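Local coordinates for uncharacterized protein A6V7T0 (Pseudomonas aeruginosa, PDB 3K12) that is of unknown function but belongs to the YjgF-like (L-PSP) family and assembles from three copies of a small alpha/beta chain, at residues Q78-W83 with P90-S95; R70-G75 with R103-M108. One frame throughout, in Å; residues are numbered along the deposited sequence.

Both contacts tie helix 73-83 or the turn leading into it to the one mixed sheet of the subunit, and their centres lie about 11 Å apart. Interaction 1 is buried: residues 78-83, late in the helix, meet strand 91-96 and the proline just before it through an indole that takes an arginine on its face and the proline against its six-membered ring. Interaction 2, between 70-75 and 103-108, lies farther from the chain centre and is partly buried; its chemistry is a single salt bridge with a water beside it. The two sites touch through Tyr73, which packs on Arg92 and Cys94, and through Trp80, whose ring approaches the CE methyl of Met108, present as selenomethionine.

Interaction 1 of 2, residues Q78-W83 with P90-S95; sequences QVWDQW and PTRACS
The indole of Trp80 carries the contact, receiving Arg92 over one face. This is a cation-pi interaction: Arg92 CZ stands 4.5 Å from the centroid of the five-membered ring, almost on the ring normal. The guanidinium is nearly perpendicular to the indole, at 87°, and presents an edge, so that NH1 comes down to 3.4 Å from Trp80 CG. A bend at chi3 (-85°) lets the aliphatic chain lie over the same indole, with Arg92 CD 3.5 Å from Trp80 CE2. The other amino group, NH2, is hydrogen-bonded to Asn77 OD1, which helps fix the rotation of the guanidinium.

Apolar packing adds Pro90, whose CG reaches Trp80 CH2 at 3.6 Å, obliquely to the ring.

The polar link runs through water. Trp80 NE1 donates to a water at 3.1 Å in the plane of the indole, and that water donates in turn to Pro90 O, satisfying the buried N-H.

Together these contacts close the helix-to-strand half of a beta-alpha-beta unit formed by strand 60-67, helix 73-83 and strand 91-96; Trp80 and Pro90 also rest on Val63 of the first strand, while Arg92 makes backbone hydrogen bonds to the second subunit.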
loop_
_atom_site.group_PDB
_atom_site.type_symbol
_atom_site.label_atom_id
_atom_site.label_comp_id
_atom_site.label_asym_id
_atom_site.label_seq_id
_atom_site.Cartn_x
_atom_site.Cartn_y
_atom_site.Cartn_z
ATOM N N GLN D 78 17.011 -7.893 10.165
ATOM C CA GLN D 78 17.684 -9.126 10.605
ATOM C C GLN D 78 16.750 -10.320 10.414
ATOM O O GLN D 78 17.126 -11.326 9.801
ATOM C CB GLN D 78 18.111 -8.985 12.069
ATOM C CG GLN D 78 18.752 -10.214 12.731
ATOM C CD GLN D 78 18.768 -10.072 14.262
ATOM O OE1 GLN D 78 18.699 -11.067 14.995
ATOM N NE2 GLN D 78 18.825 -8.843 14.744
ATOM N N VAL D 79 15.518 -10.186 10.895
ATOM C CA VAL D 79 14.547 -11.278 10.735
ATOM C C VAL D 79 14.123 -11.448 9.273
ATOM O O VAL D 79 14.060 -12.565 8.759
ATOM C CB VAL D 79 13.313 -11.062 11.652
ATOM C CG1 VAL D 79 12.273 -12.139 11.446
ATOM C CG2 VAL D 79 13.765 -11.007 13.103
ATOM N N TRP D 80 13.805 -10.320 8.605
ATOM C CA TRP D 80 13.438 -10.348 7.198
ATOM C C TRP D 80 14.446 -11.155 6.362
ATOM O O TRP D 80 14.075 -11.993 5.554
ATOM C CB TRP D 80 13.318 -8.899 6.678
ATOM C CG TRP D 80 12.825 -8.802 5.267
ATOM C CD1 TRP D 80 13.573 -8.842 4.139
ATOM C CD2 TRP D 80 11.453 -8.672 4.838
ATOM N NE1 TRP D 80 12.766 -8.741 3.018
ATOM C CE2 TRP D 80 11.462 -8.631 3.426
ATOM C CE3 TRP D 80 10.227 -8.578 5.511
ATOM C CZ2 TRP D 80 10.280 -8.487 2.653
ATOM C CZ3 TRP D 80 9.057 -8.433 4.758
ATOM C CH2 TRP D 80 9.094 -8.397 3.341
ATOM N N ASP D 81 15.737 -10.881 6.599
ATOM C CA ASP D 81 16.809 -11.526 5.852
ATOM C C ASP D 81 16.981 -13.022 6.186
ATOM O O ASP D 81 17.579 -13.778 5.404
ATOM C CB ASP D 81 18.133 -10.778 6.076
ATOM C CG ASP D 81 18.141 -9.389 5.455
ATOM O OD1 ASP D 81 17.274 -9.080 4.606
ATOM O OD2 ASP D 81 19.032 -8.589 5.832
ATOM N N GLN D 82 16.424 -13.438 7.308
ATOM C CA GLN D 82 16.468 -14.850 7.724
ATOM C C GLN D 82 15.253 -15.641 7.339
ATOM O O GLN D 82 15.198 -16.819 7.584
ATOM C CB GLN D 82 16.607 -14.948 9.259
ATOM C CG GLN D 82 17.986 -14.592 9.736
ATOM C CD GLN D 82 18.087 -14.391 11.228
ATOM O OE1 GLN D 82 17.190 -14.772 12.012
ATOM N NE2 GLN D 82 19.183 -13.781 11.640
ATOM N N TRP D 83 14.259 -14.990 6.741
ATOM C CA TRP D 83 12.938 -15.589 6.606
ATOM C C TRP D 83 12.625 -16.193 5.241
ATOM O O TRP D 83 12.015 -17.246 5.139
ATOM C CB TRP D 83 11.881 -14.511 6.951
ATOM C CG TRP D 83 10.500 -15.098 7.096
ATOM C CD1 TRP D 83 9.515 -15.096 6.165
ATOM C CD2 TRP D 83 9.969 -15.746 8.249
ATOM N NE1 TRP D 83 8.390 -15.738 6.658
ATOM C CE2 TRP D 83 8.646 -16.151 7.939
ATOM C CE3 TRP D 83 10.482 -16.031 9.513
ATOM C CZ2 TRP D 83 7.828 -16.824 8.857
ATOM C CZ3 TRP D 83 9.651 -16.691 10.433
ATOM C CH2 TRP D 83 8.353 -17.061 10.097
ATOM N N PRO D 90 9.619 -10.806 -1.189
ATOM C CA PRO D 90 8.739 -9.903 -1.934
ATOM C C PRO D 90 9.275 -8.484 -1.996
ATOM O O PRO D 90 10.158 -8.092 -1.201
ATOM C CB PRO D 90 7.473 -9.900 -1.087
ATOM C CG PRO D 90 7.993 -10.117 0.361
ATOM C CD PRO D 90 9.092 -11.149 0.148
ATOM N N THR D 91 8.696 -7.710 -2.919
ATOM C CA THR D 91 8.950 -6.268 -2.912
ATOM C C THR D 91 8.444 -5.681 -1.609
ATOM O O THR D 91 7.482 -6.191 -1.029
ATOM C CB THR D 91 8.303 -5.556 -4.120
ATOM O OG1 THR D 91 6.867 -5.501 -3.958
ATOM C CG2 THR D 91 8.683 -6.243 -5.417
ATOM N N ARG D 92 9.065 -4.607 -1.150
ATOM C CA ARG D 92 8.713 -4.011 0.126
ATOM C C ARG D 92 8.893 -2.507 0.084
ATOM O O ARG D 92 9.640 -1.977 -0.735
ATOM C CB ARG D 92 9.459 -4.664 1.299
ATOM C CG ARG D 92 10.934 -4.910 1.080
ATOM C CD ARG D 92 11.643 -5.287 2.379
ATOM N NE ARG D 92 12.060 -4.133 3.167
ATOM C CZ ARG D 92 12.664 -4.239 4.348
ATOM N NH1 ARG D 92 12.887 -5.448 4.877
ATOM N NH2 ARG D 92 13.009 -3.149 5.025
ATOM N N ALA D 93 8.220 -1.838 0.985
ATOM C CA ALA D 93 8.427 -0.403 1.192
ATOM C C ALA D 93 8.234 -0.129 2.666
ATOM O O ALA D 93 7.170 -0.427 3.220
ATOM C CB ALA D 93 7.472 0.423 0.346
ATOM N N CYS D 94 9.260 0.413 3.303
ATOM C CA CYS D 94 9.256 0.591 4.750
ATOM C C CYS D 94 9.404 2.052 5.050
ATOM O O CYS D 94 10.277 2.702 4.475
ATOM C CB CYS D 94 10.444 -0.159 5.354
ATOM S SG CYS D 94 10.604 0.026 7.191
ATOM N N SER D 95 8.554 2.558 5.932
ATOM C CA SER D 95 8.682 3.932 6.432
ATOM C C SER D 95 8.278 3.987 7.911
ATOM O O SER D 95 7.756 3.005 8.460
ATOM C CB SER D 95 7.849 4.879 5.560
ATOM O OG SER D 95 6.451 4.625 5.730
HETATM O O HOH W 1 12.682 -7.971 0.013
#

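Interaction 2 of 2, residues R70-G75 with R103-M108; sequences REDYAG and RWRVEM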
loop_
_atom_site.group_PDB
_atom_site.type_symbol
_atom_site.label_atom_id
_atom_site.label_comp_id
_atom_site.label_asym_id
_atom_site.label_seq_id
_atom_site.Cartn_x
_atom_site.Cartn_y
_atom_site.Cartn_z
ATOM N N ARG D 70 12.715 4.180 14.651
ATOM C CA ARG D 70 13.907 4.113 13.810
ATOM C C ARG D 70 14.960 3.124 14.300
ATOM O O ARG D 70 15.571 2.414 13.492
ATOM C CB ARG D 70 14.535 5.505 13.727
ATOM C CG ARG D 70 15.831 5.517 12.949
ATOM C CD ARG D 70 16.318 6.931 12.759
ATOM N NE ARG D 70 15.471 7.662 11.816
ATOM C CZ ARG D 70 15.487 7.470 10.498
ATOM N NH1 ARG D 70 16.293 6.551 9.963
ATOM N NH2 ARG D 70 14.683 8.189 9.721
ATOM N N GLU D 71 15.165 3.072 15.620
ATOM C CA GLU D 71 16.188 2.204 16.199
ATOM C C GLU D 71 15.888 0.713 16.021
ATOM O O GLU D 71 16.755 -0.127 16.271
ATOM C CB GLU D 71 16.453 2.531 17.677
ATOM C CG GLU D 71 15.301 2.323 18.628
ATOM C CD GLU D 71 14.395 3.541 18.801
ATOM O OE1 GLU D 71 14.392 4.477 17.950
ATOM O OE2 GLU D 71 13.651 3.536 19.811
ATOM N N ASP D 72 14.657 0.392 15.591
ATOM C CA ASP D 72 14.249 -0.994 15.349
ATOM C C ASP D 72 14.461 -1.473 13.910
ATOM O O ASP D 72 14.198 -2.640 13.581
ATOM C CB ASP D 72 12.769 -1.155 15.718
ATOM C CG ASP D 72 12.544 -1.286 17.221
ATOM O OD1 ASP D 72 13.537 -1.482 17.972
ATOM O OD2 ASP D 72 11.376 -1.211 17.652
ATOM N N TYR D 73 14.936 -0.587 13.047
ATOM C CA TYR D 73 15.069 -0.915 11.635
ATOM C C TYR D 73 16.026 -2.098 11.391
ATOM O O TYR D 73 15.712 -3.050 10.644
ATOM C CB TYR D 73 15.487 0.338 10.854
ATOM C CG TYR D 73 15.620 0.158 9.361
ATOM C CD1 TYR D 73 14.498 -0.089 8.552
ATOM C CD2 TYR D 73 16.875 0.308 8.739
ATOM C CE1 TYR D 73 14.626 -0.227 7.162
ATOM C CE2 TYR D 73 17.009 0.166 7.375
ATOM C CZ TYR D 73 15.887 -0.084 6.583
ATOM O OH TYR D 73 16.069 -0.212 5.226
ATOM N N ALA D 74 17.197 -2.067 12.028
ATOM C CA ALA D 74 18.139 -3.168 11.864
ATOM C C ALA D 74 17.578 -4.515 12.321
ATOM O O ALA D 74 17.797 -5.533 11.650
ATOM C CB ALA D 74 19.450 -2.848 12.588
ATOM N N GLY D 75 16.842 -4.533 13.436
ATOM C CA GLY D 75 16.215 -5.766 13.947
ATOM C C GLY D 75 15.141 -6.315 13.025
ATOM O O GLY D 75 15.062 -7.531 12.798
ATOM N N ARG D 103 2.242 -0.107 21.735
ATOM C CA ARG D 103 3.066 -1.284 21.984
ATOM C C ARG D 103 3.554 -1.949 20.690
ATOM O O ARG D 103 4.517 -2.696 20.717
ATOM C CB ARG D 103 2.323 -2.343 22.808
ATOM C CG ARG D 103 2.002 -1.956 24.257
ATOM C CD ARG D 103 1.071 -3.008 24.914
ATOM N NE ARG D 103 -0.160 -3.209 24.140
ATOM C CZ ARG D 103 -0.953 -4.276 24.201
ATOM N NH1 ARG D 103 -0.680 -5.296 25.016
ATOM N NH2 ARG D 103 -2.031 -4.326 23.428
ATOM N N TRP D 104 2.868 -1.697 19.571
ATOM C CA TRP D 104 3.225 -2.317 18.302
ATOM C C TRP D 104 4.477 -1.670 17.738
ATOM O O TRP D 104 4.526 -0.447 17.613
ATOM C CB TRP D 104 2.097 -2.087 17.301
ATOM C CG TRP D 104 0.801 -2.759 17.678
ATOM C CD1 TRP D 104 0.621 -3.784 18.574
ATOM C CD2 TRP D 104 -0.486 -2.458 17.147
ATOM N NE1 TRP D 104 -0.714 -4.132 18.632
ATOM C CE2 TRP D 104 -1.412 -3.332 17.762
ATOM C CE3 TRP D 104 -0.951 -1.538 16.204
ATOM C CZ2 TRP D 104 -2.776 -3.303 17.461
ATOM C CZ3 TRP D 104 -2.319 -1.507 15.912
ATOM C CH2 TRP D 104 -3.205 -2.375 16.543
ATOM N N ARG D 105 5.477 -2.477 17.389
ATOM C CA ARG D 105 6.727 -1.927 16.871
ATOM C C ARG D 105 6.700 -1.946 15.349
ATOM O O ARG D 105 7.500 -1.253 14.711
ATOM C CB ARG D 105 7.945 -2.725 17.382
ATOM C CG ARG D 105 8.187 -2.550 18.886
ATOM C CD ARG D 105 9.371 -3.372 19.387
ATOM N NE ARG D 105 9.576 -3.067 20.810
ATOM C CZ ARG D 105 10.232 -2.010 21.283
ATOM N NH1 ARG D 105 10.834 -1.143 20.476
ATOM N NH2 ARG D 105 10.307 -1.821 22.599
ATOM N N VAL D 106 5.777 -2.715 14.773
ATOM C CA VAL D 106 5.736 -2.859 13.323
ATOM C C VAL D 106 4.372 -3.401 12.903
ATOM O O VAL D 106 3.697 -4.115 13.650
ATOM C CB VAL D 106 6.886 -3.777 12.798
ATOM C CG1 VAL D 106 6.769 -5.210 13.324
ATOM C CG2 VAL D 106 6.980 -3.725 11.260
ATOM N N GLU D 107 3.966 -3.035 11.694
ATOM C CA GLU D 107 2.745 -3.531 11.103
ATOM C C GLU D 107 3.025 -3.787 9.636
ATOM O O GLU D 107 3.715 -2.986 8.998
ATOM C CB GLU D 107 1.624 -2.513 11.269
ATOM C CG GLU D 107 0.292 -2.965 10.637
ATOM C CD GLU D 107 -0.926 -2.141 11.079
ATOM O OE1 GLU D 107 -2.040 -2.389 10.528
ATOM O OE2 GLU D 107 -0.803 -1.281 11.972
HETATM N N MSE D 108 2.527 -4.900 9.109
HETATM C CA MSE D 108 2.750 -5.268 7.697
HETATM C C MSE D 108 1.427 -5.451 6.988
HETATM O O MSE D 108 0.439 -5.932 7.586
HETATM C CB MSE D 108 3.507 -6.565 7.604
HETATM C CG MSE D 108 4.947 -6.376 8.064
HETATM SE SE MSE D 108 5.992 -7.973 7.759
HETATM C CE MSE D 108 7.618 -7.472 8.679
HETATM O O HOH W 2 9.558 0.028 15.893
#
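Asp72 and Arg105 form a salt bridge across the end of the sheet in this YjgF-like alpha/beta fold, where the 3-10 turn 70-72 leads into helix 73-83 and the loop ending at Arg105 leads into strand 106-113. The bond is made by one atom of each group: Arg105 NH1 donates to Asp72 OD2 at 2.9 Å, with an N-H...O angle of 158°.

The two flat groups are turned 64° against each other, an arrangement unlike a paired, coplanar bridge. OD2 sits at the edge of the guanidinium, close to its plane, and accepts through its syn lone pair. Asp72 OD1 remains 3.7 Å from the same NH1, so the carboxylate makes a one-point grip.

Side-chain torsions explain the crossing. In Arg105, CG lies anti to the carbonyl carbon, and the chain then runs straight from CG to NE, passing across the end of the carboxylate, with Arg105 CD 3.4 Å from Asp72 OD2. A turn at the last torsion (chi4 -82°) brings NH1 back to that oxygen. The Asp72 side chain meets the arginine at about a right angle.

Arg105 has further ties: its backbone N is hydrogen-bonded to Gln38 OE1, and NE makes a weak hydrogen bond to Gly33 O. Asp72 packs on Ile35 of helix 35-52 and on Leu67 of strand 60-67. The arginine charge would probably favour the ionised form of this buried carboxylate.

A water completes the link, donating to Asp72 OD2 at 2.8 Å and to the backbone Arg105 O at 2.7 Å.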